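Local structure of Serine/threonine-protein kinase PknI (Mycobacterium tuberculosis, 5XLM) at residues A[34-37]-A[38-42]; A[44-47]-A[48-51]. The protein is the extracellular sensor domain of a membrane Ser/Thr kinase that plays an important role in slowing mycobacterial growth within the infected host. One frame throughout, in Å; residues are numbered along the deposited sequence.

Contact 1 (A[34-37]-A[38-42]); sequences VPLD and GTYRI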
loop_
_atom_site.group_PDB
_atom_site.type_symbol
_atom_site.label_atom_id
_atom_site.label_comp_id
_atom_site.label_asym_id
_atom_site.label_seq_id
_atom_site.Cartn_x
_atom_site.Cartn_y
_atom_site.Cartn_z
ATOM N N VAL A 34 13.500 5.585 5.956
ATOM C CA VAL A 34 12.766 6.783 6.373
ATOM C C VAL A 34 11.377 6.363 6.842
ATOM O O VAL A 34 10.665 5.660 6.103
ATOM C CB VAL A 34 12.678 7.785 5.220
ATOM C CG1 VAL A 34 11.957 9.049 5.666
ATOM C CG2 VAL A 34 14.067 8.111 4.688
ATOM N N PRO A 35 10.953 6.740 8.048
ATOM C CA PRO A 35 9.642 6.295 8.532
ATOM C C PRO A 35 8.512 6.864 7.689
ATOM O O PRO A 35 8.616 7.949 7.113
ATOM C CB PRO A 35 9.592 6.826 9.970
ATOM C CG PRO A 35 10.573 7.952 9.997
ATOM C CD PRO A 35 11.664 7.563 9.042
ATOM N N LEU A 36 7.424 6.103 7.611
ATOM C CA LEU A 36 6.216 6.523 6.907
ATOM C C LEU A 36 5.276 7.143 7.936
ATOM O O LEU A 36 4.563 6.434 8.651
ATOM C CB LEU A 36 5.564 5.346 6.185
ATOM C CG LEU A 36 6.392 4.665 5.091
ATOM C CD1 LEU A 36 5.615 3.523 4.451
ATOM C CD2 LEU A 36 6.832 5.674 4.040
ATOM N N ASP A 37 5.286 8.472 8.020
ATOM C CA ASP A 37 4.418 9.199 8.939
ATOM C C ASP A 37 3.840 10.406 8.221
ATOM O O ASP A 37 4.590 11.229 7.686
ATOM C CB ASP A 37 5.173 9.635 10.199
ATOM C CG ASP A 37 5.139 8.584 11.290
ATOM O OD1 ASP A 37 6.116 7.812 11.409
ATOM O OD2 ASP A 37 4.128 8.523 12.021
ATOM N N GLY A 38 2.514 10.514 8.218
ATOM C CA GLY A 38 1.803 11.598 7.583
ATOM C C GLY A 38 0.734 11.075 6.655
ATOM O O GLY A 38 0.458 9.873 6.592
ATOM N N THR A 39 0.118 11.996 5.920
ATOM C CA THR A 39 -0.888 11.629 4.934
ATOM C C THR A 39 -0.206 11.233 3.632
ATOM O O THR A 39 0.625 11.980 3.103
ATOM C CB THR A 39 -1.856 12.787 4.690
ATOM O OG1 THR A 39 -2.519 13.121 5.916
ATOM C CG2 THR A 39 -2.894 12.400 3.643
ATOM N N TYR A 40 -0.555 10.058 3.118
ATOM C CA TYR A 40 0.037 9.528 1.899
ATOM C C TYR A 40 -1.044 9.235 0.871
ATOM O O TYR A 40 -2.122 8.734 1.208
ATOM C CB TYR A 40 0.847 8.255 2.181
ATOM C CG TYR A 40 2.225 8.521 2.738
ATOM C CD1 TYR A 40 2.407 8.835 4.079
ATOM C CD2 TYR A 40 3.349 8.454 1.923
ATOM C CE1 TYR A 40 3.665 9.076 4.590
ATOM C CE2 TYR A 40 4.613 8.696 2.425
ATOM C CZ TYR A 40 4.765 9.006 3.758
ATOM O OH TYR A 40 6.021 9.246 4.266
ATOM N N ARG A 41 -0.745 9.557 -0.382
ATOM C CA ARG A 41 -1.624 9.284 -1.511
ATOM C C ARG A 41 -1.043 8.120 -2.302
ATOM O O ARG A 41 0.100 8.190 -2.766
ATOM C CB ARG A 41 -1.773 10.522 -2.393
ATOM C CG ARG A 41 -2.243 10.241 -3.808
ATOM C CD ARG A 41 -2.379 11.535 -4.593
ATOM N NE ARG A 41 -2.489 11.301 -6.029
ATOM C CZ ARG A 41 -1.455 11.307 -6.863
ATOM N NH1 ARG A 41 -0.231 11.537 -6.404
ATOM N NH2 ARG A 41 -1.643 11.083 -8.158
ATOM N N ILE A 42 -1.822 7.052 -2.444
ATOM C CA ILE A 42 -1.390 5.844 -3.134
ATOM C C ILE A 42 -2.147 5.752 -4.449
ATOM O O ILE A 42 -3.383 5.779 -4.468
ATOM C CB ILE A 42 -1.616 4.588 -2.279
ATOM C CG1 ILE A 42 -0.831 4.688 -0.970
ATOM C CG2 ILE A 42 -1.222 3.337 -3.054
ATOM C CD1 ILE A 42 -0.929 3.452 -0.098
#
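Leu-36 and Tyr-40 meet where the loop leading in from the N terminus turns into strand 38-51 of the antiparallel sheet of the PknI sensor domain. The two side chains cross at about a right angle. The phenol ring reaches back along the chain from the strand, and one leucine methyl, CD2, rests obliquely against its hydroxyl end, with Leu-36 CD2 3.9 Å from Tyr-40 CZ. The contact is apolar. Both side chains start with CG beside their own backbone N and opposite the carbonyl carbon; for Tyr-40, chi1 of -80° turns the ring back toward loop residues 36 and 37. One edge of the ring faces the backbone at Asp-37 and Gly-38: Asp-37 C and Gly-38 O lie in the ring plane, and Tyr-40 CE1 comes within 3.9 Å of Asp-37 C. Gly-38, the first strand residue, has a positive phi of 128°, a conformation open to glycine, which has no CB to meet the carbonyl oxygen of Asp-37. The CB of Asp-37 points away from the strand, and its carboxylate goes to a neighbouring strand, OD1 accepting a hydrogen bond from Thr-70 N; the carbonyl oxygen of Leu-36 is bonded to Thr-70 OG1. Phe-68 stacks edge-to-face with Tyr-40, and Leu-146 of strand 146-154 touches both Leu-36 and Tyr-40, which places the pair in the buried interior between strands. At the hydroxyl end of the ring, Tyr-40 OH lies 3.7 Å from Leu-36 CD2 and 3.8 Å from Leu-36 CA.

Contact 2 (A[44-47]-A[48-51]); sequences IQRS and KQTY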
loop_
_atom_site.group_PDB
_atom_site.type_symbol
_atom_site.label_atom_id
_atom_site.label_comp_id
_atom_site.label_asym_id
_atom_site.label_seq_id
_atom_site.Cartn_x
_atom_site.Cartn_y
_atom_site.Cartn_z
ATOM N N ILE A 44 -2.787 3.303 -7.521
ATOM C CA ILE A 44 -2.707 1.974 -8.114
ATOM C C ILE A 44 -2.948 2.137 -9.610
ATOM O O ILE A 44 -4.083 2.339 -10.047
ATOM C CB ILE A 44 -3.719 1.014 -7.479
ATOM C CG1 ILE A 44 -3.498 0.938 -5.969
ATOM C CG2 ILE A 44 -3.604 -0.371 -8.093
ATOM C CD1 ILE A 44 -2.135 0.404 -5.579
ATOM N N GLN A 45 -1.875 2.054 -10.398
ATOM C CA GLN A 45 -1.925 2.393 -11.820
ATOM C C GLN A 45 -2.352 1.166 -12.621
ATOM O O GLN A 45 -1.549 0.479 -13.257
ATOM C CB GLN A 45 -0.581 2.937 -12.278
ATOM C CG GLN A 45 -0.126 4.144 -11.479
ATOM C CD GLN A 45 1.272 4.586 -11.841
ATOM O OE1 GLN A 45 2.078 3.796 -12.333
ATOM N NE2 GLN A 45 1.569 5.859 -11.605
ATOM N N ARG A 46 -3.661 0.905 -12.596
ATOM C CA ARG A 46 -4.237 -0.243 -13.286
ATOM C C ARG A 46 -4.183 -0.119 -14.803
ATOM O O ARG A 46 -4.444 -1.110 -15.495
ATOM C CB ARG A 46 -5.683 -0.457 -12.827
ATOM C CG ARG A 46 -5.815 -1.349 -11.597
ATOM C CD ARG A 46 -7.254 -1.436 -11.105
ATOM N NE ARG A 46 -7.399 -2.416 -10.031
ATOM C CZ ARG A 46 -7.255 -2.138 -8.738
ATOM N NH1 ARG A 46 -7.401 -3.095 -7.832
ATOM N NH2 ARG A 46 -6.967 -0.902 -8.350
ATOM N N SER A 47 -3.843 1.055 -15.338
ATOM C CA SER A 47 -3.637 1.178 -16.776
ATOM C C SER A 47 -2.361 0.491 -17.239
ATOM O O SER A 47 -2.133 0.399 -18.450
ATOM C CB SER A 47 -3.602 2.649 -17.186
ATOM O OG SER A 47 -2.531 3.331 -16.556
ATOM N N LYS A 48 -1.528 0.018 -16.310
ATOM C CA LYS A 48 -0.284 -0.673 -16.629
ATOM C C LYS A 48 -0.278 -2.097 -16.088
ATOM O O LYS A 48 0.793 -2.682 -15.892
ATOM C CB LYS A 48 0.910 0.107 -16.080
ATOM C CG LYS A 48 1.005 1.540 -16.575
ATOM C CD LYS A 48 1.778 2.390 -15.577
ATOM C CE LYS A 48 2.308 3.665 -16.208
ATOM N NZ LYS A 48 3.093 4.464 -15.227
ATOM N N GLN A 49 -1.456 -2.663 -15.841
ATOM C CA GLN A 49 -1.560 -4.002 -15.281
ATOM C C GLN A 49 -1.027 -5.046 -16.258
ATOM O O GLN A 49 -1.275 -4.975 -17.465
ATOM C CB GLN A 49 -3.016 -4.300 -14.930
ATOM C CG GLN A 49 -3.270 -5.710 -14.462
ATOM C CD GLN A 49 -4.670 -5.885 -13.919
ATOM O OE1 GLN A 49 -5.264 -4.944 -13.390
ATOM N NE2 GLN A 49 -5.210 -7.089 -14.051
ATOM N N THR A 50 -0.290 -6.021 -15.726
ATOM C CA THR A 50 0.298 -7.089 -16.521
ATOM C C THR A 50 -0.171 -8.449 -16.018
ATOM O O THR A 50 -0.492 -8.618 -14.838
ATOM C CB THR A 50 1.833 -7.038 -16.488
ATOM O OG1 THR A 50 2.292 -7.269 -15.150
ATOM C CG2 THR A 50 2.338 -5.686 -16.968
ATOM N N TYR A 51 -0.202 -9.417 -16.932
ATOM C CA TYR A 51 -0.562 -10.805 -16.641
ATOM C C TYR A 51 0.623 -11.670 -17.059
ATOM O O TYR A 51 0.785 -11.974 -18.246
ATOM C CB TYR A 51 -1.842 -11.201 -17.378
ATOM C CG TYR A 51 -2.392 -12.565 -17.020
ATOM C CD1 TYR A 51 -3.309 -12.715 -15.987
ATOM C CD2 TYR A 51 -2.010 -13.699 -17.726
ATOM C CE1 TYR A 51 -3.823 -13.958 -15.660
ATOM C CE2 TYR A 51 -2.518 -14.948 -17.406
ATOM C CZ TYR A 51 -3.427 -15.070 -16.374
ATOM O OH TYR A 51 -3.935 -16.308 -16.047
#
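Gln-45 and Lys-48 are joined twice across a short 3-10 turn that interrupts strand 38-51. In the backbone, Lys-48 N donates to Gln-45 O at 3.1 Å, nearly straight at 160°. Beyond this bond the two side chains run side by side, pointing the same way, both extended beyond CG, until Lys-48 NZ donates to Gln-45 OE1 at 3.1 Å. The ammonium sits above the amide plane, 53° out of it, and the aliphatic chain follows, with Lys-48 CD 3.5 Å from Gln-45 OE1. A weak second turn bond runs from Gln-49 N to Arg-46 O at 3.4 Å. Leading into the 3-10 turn and sharing Arg-46 with it, Gln-45 is the centre of an inverse gamma turn, closed by Arg-46 N on Ile-44 O at 3.0 Å. Further out, Glu-43 OE1 accepts from Gln-45 NE2, holding the amide from its other end, while Ser-47 OG is hydrogen-bonded to Asp-61 OD1. The backbone on each side of this surface turn is bonded to neighbouring strands and loops: Ile-44 to Val-62 of strand 62-72, Gln-45 and Thr-50 to Pro-169 and Arg-167 of strand 165-174, and Gln-49 to Thr-56, just after strand 54-55.

In the fold
From the N terminus the chain passes through a loop and enters strand 38-51 at contact 1. Contact 2 follows on the same strand, so the two stand in series, neither nesting nor crossing. Contact 1 packs the loop 34-37 on the first residues of the strand; contact 2 closes a short turn at its internal break. Their centres are about 22 Å apart, on opposite sides of the chain's centre, and there is no touch between them apart from the adjoining sequence. Strand 38-51 joins them and pairs antiparallel with strands 62-72 and 165-174; at contact 2 its last residues already form the hairpin with strand 54-55.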